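Local atomic coordinates of alcohol dehydrogenase, zinc-containing (PDB entry 5YLN), a protein that binds zinc and probably catalyses the NAD+-dependent oxidation of alcohols, as a zinc-containing alcohol dehydrogenase. Residues 6-11 against 328-333; 36-41 against 144-149; 69-74 against 80-85; 108-113 against 130-135; 191-196 against 312-317. One frame throughout, in Å; residues are numbered along the deposited sequence.

Interaction 1 of 5, residues 6-11 against 328-333; sequences KAYTYV and EIEKAY
Y8, on strand 4-12, lays its ring against the first turn of helix 329-337 and meets Y333 and I329 with opposite sides of the hexagon, CD2 and CE2 for the tyrosine, CD1 for the isoleucine. Its CG stands anti to the backbone N (chi1 -157°), which carries the ring off the strand to the helix. Y8 CE2 lies over one face of the Y333 ring, toward the rim, 3.3 Å from Y333 CE1. Y8 CD2 is 3.4 Å from the same carbon. The two rings make an oblique aromatic pair, their planes inclined by 41°. On the other side, I329 CG2 packs 3.9 Å from Y8 CD1, while I329 CD1 reaches back to Y8 CB at 4.1 Å. E330 joins from the more exposed side: its chain bends at chi2, and OE2 arrives in the ring plane at the edge of Y8, 3.9 Å from CE1. The Y333 hydroxyl is bonded to OE1 of Q124, which helps hold the ring in place, and the backbone of Y8 also pairs with Q124. Y333 further packs on L46 and I49 of helix 43-50, and its side chain lies about 8 Å from those of C42 and H64. The contact thus seats the N-terminal strand on a helix of the catalytic domain, near the zinc site of C42 and H64, the catalytic one in this family.

Interaction 2 of 5, residues 36-41 against 144-149; sequences IVKTTI and LSDEAL
K38 reaches from strand 33-39 to D146 and E147 in the first turn of helix 146-151, and the three form a salt-bridge network on the surface of the catalytic domain, between its sheet and that helix. V37 and K38 together face I67 of the neighbouring strand as a classic beta bulge. The ionic part rests on one ammonium group. K38 NZ donates to E147 OE1 at 3.1 Å, meeting that oxygen nearly along its C-O axis; the glutamate chain is bent at chi2 (70°), which brings its carboxylate to the lysine. A second, weak bond of 3.2 Å joins K38 NZ to D146 OD2. The other aspartate oxygen, OD1, is in a salt bridge with K85, leaving the carboxylate held between two lysines. Van der Waals contact accompanies the charges. The lysine chain, extended beyond CG, crosses D146 at about a right angle, with K38 CD 3.6 Å from D146 CB. The CE carbon of K38 is 3.4 Å from D146 OD2, and both side chains also rest on I67. Capping completes the helix start: S145 is the N-cap, and the acidic residues that follow it would probably interact favourably with the helix dipole. L149 N bonds to S145 O in the first backbone turn, and A148 N donates to S145 OG over 3.2 Å at an N-H...O angle of 155°.

Interaction 3 of 5, residues 69-74 against 80-85; sequences IVEEVG and FKKGDK
The antiparallel connection between neighbouring strands 66-72 and 85-88 of the GroES-like domain sets V70 against the type II beta turn K81-D84. Two backbone bonds grip V70: its N donates to D84 O at 2.9 Å, nearly straight at 168°, and its O accepts from G83 N at 2.9 Å. Just beyond them I69 and K85 form a non-hydrogen-bonded pair, and I69 CA adds a CA-H...O contact to D84 O. G83, with its positive phi (106°), occupies the third position of the turn, and the CG2 methyl of I69 lies 4.0 Å from its carbonyl oxygen. The V70 side chain packs down on the turn, CB 3.2 Å from K81 O, with CG2 near D84 CB. Farther along, V73 CG1 rests on the carbonyl of F80, whose ring leads away to stack on H139. K82 reaches back to E71. Its methylene chain runs beside the E71 carbonyl, and a bend at the last torsion sets NZ 3.1 Å from E71 O, in the carbonyl plane on a lone pair. The same ammonium makes a longer salt bridge with E71 OE1, while E71 OE2 pairs with R35. The D84 carboxylate holds the first residue of the turn: OD2 accepts from K81 N at 2.8 Å, from above the carboxylate plane, and OD1 offers its syn lone pair to K81 NZ at 3.2 Å.

Interaction 4 of 5, residues 108-113 against 130-135; sequences CEDEGG and VPHADN. With ZN (zinc ion), chain F.
With CG anti to the carbonyl carbon (chi1 -57°), H132 swings its imidazole across to the backbone of D110, while E111, CG anti to its N and the chain extended, sends its carboxylate over P131. H132 NE2 donates to D110 O at 2.9 Å with an N-H...O angle of 144°; the bond is bent, and NE2 sits tilted out of the carbonyl plane of D110. E111 O also lies at the ring's edge, 3.6 Å from H132 CD2. The D110 carboxylate stands steeply to the imidazole, with D110 OD2 3.8 Å from H132 CE1. E111 OE1 approaches P131 CB at 3.8 Å, the side chain crossing the proline at about a right angle; OE1 is in a salt bridge with K28 and OE2 with R129. The same loop belongs to the four-cysteine zinc site: C108 SG binds the zinc ion at 2.4 Å, alongside C94, C97 and C100. D110 N donates a long hydrogen bond to C108 SG, 3.5 Å and nearly straight (167°). The imidazole also touches C94. One residue, D110, thus donates its N-H to a zinc-bound sulfur, probably tempering thiolate charge, and through its carbonyl is tied to H132, a second-shell fastening of what is the structural zinc lobe in this family.

Interaction 5 of 5, residues 191-196 against 312-317; sequences AQFYSP and HKIEPE
F193 enters this contact ring-first, running from the short 3-10 segment just after helix 182-191 to K313 and I314 in the loop after helix 302-310. Its CB starts across the line to that loop, and CG, anti to the carbonyl carbon (chi1 -72°), turns the ring so that its far end comes nearest. CE1 is the first atom to touch: K313 CB meets it in the ring plane, at the edge, 3.7 Å away, while I314 CG1 lies at the same distance. At the tip, CZ is 3.6 Å from I314 CD1 and equally close to I314 CG1. CE2, on the other side, reaches the same methyl at 4.1 Å. The loop that carries F193 links a helix of the Rossmann-type nucleotide-binding domain to its strand 198-203; A308 and L305 of helix 302-310 and Y160 of helix 157-165 also pack on the phenyl ring. I314 can present its long branch because CG1 sits between its backbone N and carbonyl carbon (chi1 52°), crossing F193 at about a right angle. K313 contributes its CB, its poorly ordered chain bending away from the ring. In the backbone of the same segment as F193, Y194 N bonds to A191 O at 3.2 Å, and Q192 NE2 hydrogen-bonds to the carbonyl oxygens of L188 and F215.

From the N terminus, interaction 1 opens first and closes last: strand 4-12 meets helix 329-337, and the other four contacts nest inside that loop. Interaction 2 closes a second loop, from strand 33-39 to helix 146-151, which holds interactions 3 and 4 in series. Interaction 5 follows it, joining the nucleotide-binding domain to the chain returning toward the catalytic domain; none cross. Interactions 1 and 2 touch where I41 packs on Y333. Interaction 3 meets interaction 2 across neighbouring strands and interaction 4 where F80 packs on 133-134, next to the zinc lobe. Residues 316-317 lie against helix 146-151, bringing interaction 5 to interaction 2.

Interaction 1 of 5, residues 6-11 against 328-333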
# COMPACT_ATOMS: atom_id res chain seq x y z
N LYS A 6 31.08 10.10 29.42
CA LYS A 6 31.55 9.45 28.21
C LYS A 6 30.39 9.23 27.26
O LYS A 6 29.26 8.97 27.70
CB LYS A 6 32.21 8.09 28.49
CG LYS A 6 33.41 8.10 29.45
CD LYS A 6 34.48 9.05 29.04
CE LYS A 6 35.41 8.47 27.99
NZ LYS A 6 36.68 9.23 27.93
N ALA A 7 30.69 9.29 25.96
CA ALA A 7 29.70 9.16 24.89
C ALA A 7 30.39 8.75 23.59
O ALA A 7 31.57 9.04 23.38
CB ALA A 7 28.94 10.47 24.70
N TYR A 8 29.64 8.07 22.72
CA TYR A 8 30.10 7.69 21.38
C TYR A 8 29.48 8.64 20.36
O TYR A 8 28.27 8.59 20.10
CB TYR A 8 29.74 6.24 21.05
CG TYR A 8 30.64 5.64 19.99
CD1 TYR A 8 32.03 5.68 20.12
CD2 TYR A 8 30.10 5.03 18.85
CE1 TYR A 8 32.87 5.14 19.13
CE2 TYR A 8 30.93 4.47 17.86
CZ TYR A 8 32.30 4.53 18.01
OH TYR A 8 33.12 3.98 17.04
N THR A 9 30.31 9.49 19.77
CA THR A 9 29.88 10.60 18.93
C THR A 9 30.23 10.33 17.47
O THR A 9 31.32 9.84 17.17
CB THR A 9 30.54 11.91 19.36
OG1 THR A 9 31.97 11.78 19.22
CG2 THR A 9 30.20 12.28 20.81
N TYR A 10 29.30 10.67 16.58
CA TYR A 10 29.61 10.79 15.16
C TYR A 10 30.45 12.04 14.91
O TYR A 10 30.16 13.11 15.45
CB TYR A 10 28.30 10.85 14.36
CG TYR A 10 28.50 11.07 12.87
CD1 TYR A 10 29.23 10.17 12.11
CD2 TYR A 10 27.91 12.14 12.22
CE1 TYR A 10 29.40 10.34 10.75
CE2 TYR A 10 28.08 12.33 10.85
CZ TYR A 10 28.84 11.43 10.12
OH TYR A 10 29.03 11.59 8.76
N VAL A 11 31.50 11.91 14.10
CA VAL A 11 32.39 13.03 13.79
C VAL A 11 32.25 13.47 12.33
O VAL A 11 31.90 14.62 12.05
CB VAL A 11 33.87 12.69 14.10
CG1 VAL A 11 34.74 13.94 13.95
CG2 VAL A 11 34.00 12.11 15.49
N GLU A 328 34.03 -0.22 26.20
CA GLU A 328 34.53 -0.99 25.07
C GLU A 328 33.59 -0.89 23.88
O GLU A 328 33.52 -1.80 23.06
CB GLU A 328 34.76 -2.44 25.47
CG GLU A 328 35.72 -2.65 26.66
CD GLU A 328 37.21 -2.40 26.32
OE1 GLU A 328 37.51 -2.04 25.16
OE2 GLU A 328 38.08 -2.58 27.21
N ILE A 329 32.86 0.23 23.76
CA ILE A 329 31.89 0.37 22.68
C ILE A 329 32.55 0.30 21.30
O ILE A 329 31.95 -0.21 20.35
CB ILE A 329 31.08 1.67 22.86
CG1 ILE A 329 29.98 1.75 21.82
CG2 ILE A 329 32.02 2.88 22.78
CD1 ILE A 329 28.71 2.43 22.29
N GLU A 330 33.80 0.78 21.17
CA GLU A 330 34.54 0.62 19.92
C GLU A 330 34.61 -0.84 19.49
O GLU A 330 34.39 -1.17 18.32
CB GLU A 330 35.96 1.18 20.04
CG GLU A 330 36.06 2.66 20.35
CD GLU A 330 36.78 3.45 19.26
OE1 GLU A 330 37.33 2.83 18.33
OE2 GLU A 330 36.78 4.70 19.34
N LYS A 331 34.94 -1.73 20.42
CA LYS A 331 34.94 -3.16 20.10
C LYS A 331 33.56 -3.64 19.70
O LYS A 331 33.42 -4.51 18.83
CB LYS A 331 35.44 -3.98 21.28
CG LYS A 331 36.93 -3.94 21.54
CD LYS A 331 37.19 -4.56 22.90
CE LYS A 331 38.65 -4.46 23.31
NZ LYS A 331 39.42 -5.61 22.78
N ALA A 332 32.51 -3.12 20.36
CA ALA A 332 31.15 -3.55 20.05
C ALA A 332 30.79 -3.23 18.61
O ALA A 332 30.20 -4.05 17.90
CB ALA A 332 30.15 -2.90 21.02
N TYR A 333 31.13 -2.02 18.16
CA TYR A 333 30.93 -1.65 16.76
C TYR A 333 31.72 -2.54 15.81
O TYR A 333 31.23 -2.90 14.73
CB TYR A 333 31.32 -0.19 16.56
CG TYR A 333 30.15 0.74 16.72
CD1 TYR A 333 29.77 1.21 17.97
CD2 TYR A 333 29.41 1.14 15.61
CE1 TYR A 333 28.68 2.05 18.12
CE2 TYR A 333 28.32 1.99 15.75
CZ TYR A 333 27.97 2.44 17.00
OH TYR A 333 26.90 3.29 17.15

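Interaction 2 of 5, residues 36-41 against 144-149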
# COMPACT_ATOMS: atom_id res chain seq x y z
N ILE A 36 21.71 5.70 31.47
CA ILE A 36 21.64 4.49 30.66
C ILE A 36 22.23 3.32 31.44
O ILE A 36 23.32 3.41 32.01
CB ILE A 36 22.38 4.67 29.32
CG1 ILE A 36 21.77 5.79 28.48
CG2 ILE A 36 22.37 3.38 28.53
CD1 ILE A 36 20.31 5.58 28.13
N VAL A 37 21.48 2.22 31.50
CA VAL A 37 21.95 0.96 32.07
C VAL A 37 22.49 0.03 30.98
O VAL A 37 23.59 -0.50 31.12
CB VAL A 37 20.82 0.27 32.88
CG1 VAL A 37 21.21 -1.15 33.26
CG2 VAL A 37 20.49 1.09 34.12
N LYS A 38 21.74 -0.16 29.90
CA LYS A 38 22.14 -1.04 28.81
C LYS A 38 21.64 -0.48 27.49
O LYS A 38 20.58 0.14 27.42
CB LYS A 38 21.60 -2.46 28.99
CG LYS A 38 22.44 -3.32 29.91
CD LYS A 38 21.70 -4.60 30.28
CE LYS A 38 22.45 -5.32 31.40
NZ LYS A 38 21.95 -6.69 31.63
N THR A 39 22.42 -0.69 26.43
CA THR A 39 22.07 -0.17 25.12
C THR A 39 22.51 -1.20 24.08
O THR A 39 22.99 -2.29 24.42
CB THR A 39 22.71 1.21 24.89
OG1 THR A 39 22.15 1.82 23.73
CG2 THR A 39 24.26 1.12 24.73
N THR A 40 22.33 -0.85 22.81
CA THR A 40 22.74 -1.69 21.69
C THR A 40 23.08 -0.80 20.47
O THR A 40 23.04 0.43 20.54
CB THR A 40 21.64 -2.73 21.39
OG1 THR A 40 22.06 -3.66 20.39
CG2 THR A 40 20.38 -2.06 20.92
N ILE A 41 23.42 -1.43 19.36
CA ILE A 41 23.71 -0.77 18.08
C ILE A 41 22.67 -1.22 17.07
O ILE A 41 22.29 -2.40 17.02
CB ILE A 41 25.12 -1.10 17.56
CG1 ILE A 41 26.19 -1.01 18.66
CG2 ILE A 41 25.50 -0.18 16.41
CD1 ILE A 41 27.48 -1.68 18.27
N LEU A 144 10.77 -9.46 32.78
CA LEU A 144 11.52 -9.53 31.54
C LEU A 144 13.00 -9.25 31.77
O LEU A 144 13.38 -8.45 32.63
CB LEU A 144 10.95 -8.55 30.51
CG LEU A 144 9.54 -8.87 29.97
CD1 LEU A 144 9.16 -7.93 28.83
CD2 LEU A 144 9.44 -10.33 29.54
N SER A 145 13.83 -9.93 31.00
CA SER A 145 15.27 -9.72 31.01
C SER A 145 15.63 -8.39 30.33
O SER A 145 14.93 -7.92 29.42
CB SER A 145 15.98 -10.87 30.30
OG SER A 145 15.72 -10.80 28.90
N ASP A 146 16.74 -7.81 30.79
CA ASP A 146 17.26 -6.57 30.20
C ASP A 146 17.47 -6.71 28.70
O ASP A 146 17.15 -5.80 27.94
CB ASP A 146 18.57 -6.19 30.88
CG ASP A 146 18.38 -5.64 32.31
OD1 ASP A 146 17.24 -5.59 32.82
OD2 ASP A 146 19.40 -5.24 32.91
N GLU A 147 17.98 -7.86 28.26
CA GLU A 147 18.26 -8.05 26.84
C GLU A 147 16.98 -8.01 26.03
O GLU A 147 16.95 -7.47 24.92
CB GLU A 147 19.00 -9.37 26.62
CG GLU A 147 20.43 -9.39 27.16
CD GLU A 147 20.49 -9.39 28.68
OE1 GLU A 147 21.21 -8.53 29.23
OE2 GLU A 147 19.82 -10.22 29.32
N ALA A 148 15.89 -8.58 26.57
CA ALA A 148 14.62 -8.53 25.86
C ALA A 148 14.05 -7.12 25.87
O ALA A 148 13.46 -6.68 24.88
CB ALA A 148 13.63 -9.52 26.48
N LEU A 149 14.22 -6.39 26.98
CA LEU A 149 13.67 -5.04 27.03
C LEU A 149 14.37 -4.09 26.06
O LEU A 149 13.71 -3.24 25.45
CB LEU A 149 13.74 -4.50 28.46
CG LEU A 149 12.80 -5.21 29.43
CD1 LEU A 149 13.16 -4.89 30.89
CD2 LEU A 149 11.31 -4.85 29.11

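Interaction 3 of 5, residues 69-74 against 80-85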
# COMPACT_ATOMS: atom_id res chain seq x y z
N ILE A 69 17.65 4.20 34.17
CA ILE A 69 17.08 4.58 35.46
C ILE A 69 16.93 6.09 35.48
O ILE A 69 17.90 6.82 35.21
CB ILE A 69 17.96 4.08 36.62
CG1 ILE A 69 17.89 2.55 36.70
CG2 ILE A 69 17.57 4.75 37.95
CD1 ILE A 69 18.82 1.94 37.70
N VAL A 70 15.70 6.56 35.76
CA VAL A 70 15.44 8.00 35.83
C VAL A 70 16.30 8.62 36.91
O VAL A 70 16.34 8.14 38.05
CB VAL A 70 13.94 8.26 36.08
CG1 VAL A 70 13.70 9.73 36.26
CG2 VAL A 70 13.09 7.71 34.92
N GLU A 71 17.02 9.69 36.55
CA GLU A 71 17.83 10.47 37.48
C GLU A 71 17.15 11.77 37.91
O GLU A 71 17.33 12.20 39.05
CB GLU A 71 19.19 10.82 36.84
CG GLU A 71 20.14 9.65 36.69
CD GLU A 71 21.04 9.46 37.92
OE1 GLU A 71 21.36 10.48 38.58
OE2 GLU A 71 21.42 8.30 38.21
N GLU A 72 16.38 12.37 37.01
CA GLU A 72 15.77 13.67 37.24
C GLU A 72 14.63 13.83 36.24
O GLU A 72 14.69 13.31 35.13
CB GLU A 72 16.80 14.80 37.09
CG GLU A 72 16.24 16.21 37.33
CD GLU A 72 17.29 17.30 37.22
OE1 GLU A 72 18.37 17.02 36.66
OE2 GLU A 72 17.05 18.44 37.69
N VAL A 73 13.59 14.54 36.67
CA VAL A 73 12.45 14.86 35.82
C VAL A 73 12.19 16.35 35.94
O VAL A 73 12.56 16.98 36.93
CB VAL A 73 11.18 14.05 36.18
CG1 VAL A 73 11.36 12.55 35.89
CG2 VAL A 73 10.76 14.29 37.65
N GLY A 74 11.53 16.90 34.92
CA GLY A 74 11.10 18.28 34.96
C GLY A 74 9.80 18.45 35.72
O GLY A 74 9.16 17.46 36.09
N PHE A 80 6.57 9.58 36.04
CA PHE A 80 7.89 9.01 36.31
C PHE A 80 8.60 9.87 37.34
O PHE A 80 8.35 11.07 37.45
CB PHE A 80 8.74 8.90 35.03
CG PHE A 80 8.15 7.97 33.98
CD1 PHE A 80 7.28 8.46 33.00
CD2 PHE A 80 8.47 6.61 33.96
CE1 PHE A 80 6.73 7.60 32.04
CE2 PHE A 80 7.93 5.76 33.01
CZ PHE A 80 7.04 6.25 32.04
N LYS A 81 9.47 9.24 38.13
CA LYS A 81 10.25 9.94 39.14
C LYS A 81 11.64 9.33 39.21
O LYS A 81 11.92 8.30 38.59
CB LYS A 81 9.60 9.86 40.53
CG LYS A 81 9.58 8.43 41.12
CD LYS A 81 8.68 8.32 42.36
CE LYS A 81 8.68 6.92 42.98
NZ LYS A 81 8.11 5.89 42.07
N LYS A 82 12.49 9.95 40.03
CA LYS A 82 13.85 9.49 40.22
C LYS A 82 13.88 8.08 40.79
O LYS A 82 13.29 7.81 41.84
CB LYS A 82 14.61 10.44 41.16
CG LYS A 82 16.06 10.01 41.39
CD LYS A 82 16.87 11.03 42.21
CE LYS A 82 18.33 10.59 42.36
NZ LYS A 82 19.13 10.72 41.10
N GLY A 83 14.60 7.18 40.12
CA GLY A 83 14.75 5.82 40.57
C GLY A 83 13.96 4.83 39.76
O GLY A 83 14.24 3.63 39.82
N ASP A 84 12.99 5.31 38.99
CA ASP A 84 12.20 4.43 38.13
C ASP A 84 13.08 3.75 37.09
O ASP A 84 13.80 4.40 36.34
CB ASP A 84 11.11 5.25 37.45
CG ASP A 84 10.03 5.71 38.42
OD1 ASP A 84 10.08 5.30 39.60
OD2 ASP A 84 9.15 6.49 38.01
N LYS A 85 13.02 2.41 37.07
CA LYS A 85 13.65 1.62 36.02
C LYS A 85 12.73 1.61 34.81
O LYS A 85 11.57 1.18 34.92
CB LYS A 85 13.93 0.20 36.51
CG LYS A 85 14.37 -0.73 35.40
CD LYS A 85 15.01 -2.01 35.92
CE LYS A 85 15.10 -3.04 34.80
NZ LYS A 85 16.22 -4.01 34.95

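Interaction 4 of 5, residues 108-113 against 130-135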
# COMPACT_ATOMS: atom_id res chain seq x y z
N CYS A 108 5.62 12.92 14.96
CA CYS A 108 5.32 13.99 15.91
C CYS A 108 5.98 15.30 15.47
O CYS A 108 7.15 15.32 15.08
CB CYS A 108 5.79 13.57 17.31
SG CYS A 108 5.80 14.94 18.50
N GLU A 109 5.22 16.40 15.54
CA GLU A 109 5.65 17.69 15.01
C GLU A 109 6.28 18.61 16.05
O GLU A 109 6.58 19.76 15.74
CB GLU A 109 4.47 18.42 14.35
CG GLU A 109 3.78 17.64 13.24
CD GLU A 109 2.63 18.40 12.56
OE1 GLU A 109 2.56 18.38 11.31
OE2 GLU A 109 1.79 19.00 13.26
N ASP A 110 6.48 18.15 17.29
CA ASP A 110 7.00 18.98 18.37
C ASP A 110 8.11 18.20 19.07
O ASP A 110 7.84 17.46 20.01
CB ASP A 110 5.88 19.36 19.32
CG ASP A 110 6.37 20.05 20.57
OD1 ASP A 110 7.48 20.64 20.53
OD2 ASP A 110 5.66 20.00 21.60
N GLU A 111 9.35 18.39 18.60
CA GLU A 111 10.53 17.64 19.04
C GLU A 111 10.21 16.15 19.19
O GLU A 111 10.36 15.55 20.25
CB GLU A 111 11.12 18.20 20.35
CG GLU A 111 12.63 17.79 20.54
CD GLU A 111 13.33 18.33 21.81
OE1 GLU A 111 12.66 18.84 22.72
OE2 GLU A 111 14.58 18.23 21.89
N GLY A 112 9.75 15.57 18.08
CA GLY A 112 9.26 14.21 18.10
C GLY A 112 9.71 13.43 16.88
O GLY A 112 10.40 13.95 16.01
N GLY A 113 9.31 12.17 16.85
CA GLY A 113 9.75 11.26 15.82
C GLY A 113 11.03 10.55 16.23
O GLY A 113 11.38 10.47 17.41
N VAL A 130 15.81 12.95 27.77
CA VAL A 130 14.65 12.35 27.12
C VAL A 130 13.55 13.41 27.01
O VAL A 130 12.93 13.75 28.02
CB VAL A 130 14.15 11.13 27.90
CG1 VAL A 130 12.94 10.53 27.21
CG2 VAL A 130 15.27 10.14 28.06
N PRO A 131 13.27 13.93 25.81
CA PRO A 131 12.11 14.83 25.66
C PRO A 131 10.81 14.06 25.83
O PRO A 131 10.75 12.86 25.57
CB PRO A 131 12.24 15.37 24.23
CG PRO A 131 13.59 14.87 23.72
CD PRO A 131 13.91 13.64 24.52
N HIS A 132 9.78 14.76 26.31
CA HIS A 132 8.43 14.21 26.48
C HIS A 132 8.45 12.88 27.23
O HIS A 132 7.95 11.86 26.75
CB HIS A 132 7.74 14.04 25.14
CG HIS A 132 7.65 15.31 24.36
ND1 HIS A 132 7.03 16.44 24.84
CD2 HIS A 132 8.13 15.64 23.13
CE1 HIS A 132 7.13 17.41 23.95
NE2 HIS A 132 7.78 16.95 22.90
N ALA A 133 9.04 12.90 28.43
CA ALA A 133 9.32 11.67 29.16
C ALA A 133 8.05 10.88 29.43
O ALA A 133 8.06 9.64 29.38
CB ALA A 133 10.04 11.98 30.47
N ASP A 134 6.94 11.56 29.74
CA ASP A 134 5.70 10.85 30.04
C ASP A 134 5.23 10.00 28.86
O ASP A 134 4.56 8.98 29.06
CB ASP A 134 4.61 11.84 30.45
CG ASP A 134 4.63 12.13 31.94
OD1 ASP A 134 5.00 11.23 32.71
OD2 ASP A 134 4.26 13.25 32.35
N ASN A 135 5.58 10.40 27.63
CA ASN A 135 5.14 9.66 26.45
C ASN A 135 6.27 8.89 25.76
O ASN A 135 6.01 8.20 24.77
CB ASN A 135 4.46 10.60 25.45
CG ASN A 135 3.32 11.36 26.07
OD1 ASN A 135 2.25 10.80 26.30
ND2 ASN A 135 3.52 12.63 26.33
ZN ZN F . 3.44 15.00 18.78

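Interaction 5 of 5, residues 191-196 against 312-317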
# COMPACT_ATOMS: atom_id res chain seq x y z
N ALA A 191 5.93 -12.15 13.73
CA ALA A 191 4.96 -12.71 12.79
C ALA A 191 4.32 -13.97 13.35
O ALA A 191 3.22 -14.34 12.93
CB ALA A 191 5.59 -13.04 11.43
N GLN A 192 5.03 -14.67 14.23
CA GLN A 192 4.47 -15.89 14.80
C GLN A 192 3.35 -15.62 15.80
O GLN A 192 2.63 -16.56 16.14
CB GLN A 192 5.59 -16.71 15.44
CG GLN A 192 6.51 -17.31 14.41
CD GLN A 192 7.83 -17.84 14.98
OE1 GLN A 192 7.87 -18.94 15.52
NE2 GLN A 192 8.90 -17.08 14.84
N PHE A 193 3.18 -14.39 16.27
CA PHE A 193 1.98 -14.05 17.04
C PHE A 193 0.71 -14.34 16.25
O PHE A 193 -0.34 -14.54 16.86
CB PHE A 193 1.97 -12.57 17.43
CG PHE A 193 2.97 -12.18 18.50
CD1 PHE A 193 3.29 -13.05 19.52
CD2 PHE A 193 3.55 -10.92 18.49
CE1 PHE A 193 4.20 -12.68 20.50
CE2 PHE A 193 4.46 -10.55 19.46
CZ PHE A 193 4.78 -11.43 20.47
N TYR A 194 0.77 -14.34 14.91
CA TYR A 194 -0.40 -14.53 14.07
C TYR A 194 -0.45 -15.89 13.37
O TYR A 194 -1.25 -16.06 12.45
CB TYR A 194 -0.49 -13.41 13.03
CG TYR A 194 -0.85 -12.09 13.67
CD1 TYR A 194 -2.15 -11.81 14.01
CD2 TYR A 194 0.12 -11.14 13.96
CE1 TYR A 194 -2.49 -10.62 14.60
CE2 TYR A 194 -0.21 -9.95 14.57
CZ TYR A 194 -1.52 -9.70 14.88
OH TYR A 194 -1.87 -8.51 15.48
N SER A 195 0.40 -16.83 13.76
CA SER A 195 0.35 -18.20 13.25
C SER A 195 0.19 -18.32 11.73
O SER A 195 -0.70 -19.04 11.26
CB SER A 195 -0.74 -18.98 13.97
OG SER A 195 -0.55 -18.90 15.38
N PRO A 196 1.03 -17.67 10.93
CA PRO A 196 0.97 -17.91 9.49
C PRO A 196 1.29 -19.36 9.19
O PRO A 196 2.06 -20.02 9.90
CB PRO A 196 2.05 -16.96 8.94
CG PRO A 196 3.03 -16.84 10.03
CD PRO A 196 2.21 -16.87 11.31
N HIS A 312 5.52 -14.76 27.75
CA HIS A 312 6.55 -15.64 27.17
C HIS A 312 6.05 -16.38 25.94
O HIS A 312 6.36 -17.56 25.74
CB HIS A 312 7.09 -16.60 28.23
CG HIS A 312 7.78 -15.91 29.36
ND1 HIS A 312 9.01 -15.31 29.22
CD2 HIS A 312 7.40 -15.70 30.64
CE1 HIS A 312 9.36 -14.76 30.37
NE2 HIS A 312 8.40 -14.99 31.25
N LYS A 313 5.29 -15.69 25.09
CA LYS A 313 4.95 -16.23 23.78
C LYS A 313 6.21 -16.45 22.94
O LYS A 313 6.54 -17.58 22.57
CB LYS A 313 3.96 -15.31 23.05
CG LYS A 313 2.63 -15.11 23.78
CD LYS A 313 2.00 -16.44 24.15
CE LYS A 313 1.20 -16.35 25.44
NZ LYS A 313 0.63 -17.65 25.90
N ILE A 314 6.93 -15.36 22.65
CA ILE A 314 8.27 -15.45 22.06
C ILE A 314 9.27 -14.83 23.03
O ILE A 314 8.92 -14.04 23.91
CB ILE A 314 8.39 -14.76 20.69
CG1 ILE A 314 7.86 -13.33 20.79
CG2 ILE A 314 7.70 -15.57 19.59
CD1 ILE A 314 8.08 -12.55 19.53
N GLU A 315 10.53 -15.20 22.84
CA GLU A 315 11.63 -14.75 23.69
C GLU A 315 12.60 -13.91 22.85
O GLU A 315 13.54 -14.45 22.25
CB GLU A 315 12.33 -15.95 24.35
CG GLU A 315 12.41 -17.23 23.50
CD GLU A 315 12.97 -18.42 24.29
OE1 GLU A 315 12.40 -18.76 25.35
OE2 GLU A 315 13.99 -19.02 23.84
N PRO A 316 12.40 -12.59 22.79
CA PRO A 316 13.27 -11.74 21.97
C PRO A 316 14.71 -11.67 22.44
O PRO A 316 15.57 -11.21 21.68
CB PRO A 316 12.60 -10.37 22.05
CG PRO A 316 11.82 -10.42 23.34
CD PRO A 316 11.35 -11.81 23.47
N GLU A 317 15.02 -12.11 23.67
CA GLU A 317 16.39 -12.04 24.12
C GLU A 317 17.32 -12.88 23.26
O GLU A 317 18.54 -12.69 23.34
CB GLU A 317 16.51 -12.46 25.59
CG GLU A 317 16.00 -13.85 25.93
CD GLU A 317 14.49 -13.91 26.21
OE1 GLU A 317 14.07 -14.90 26.84
OE2 GLU A 317 13.74 -12.99 25.82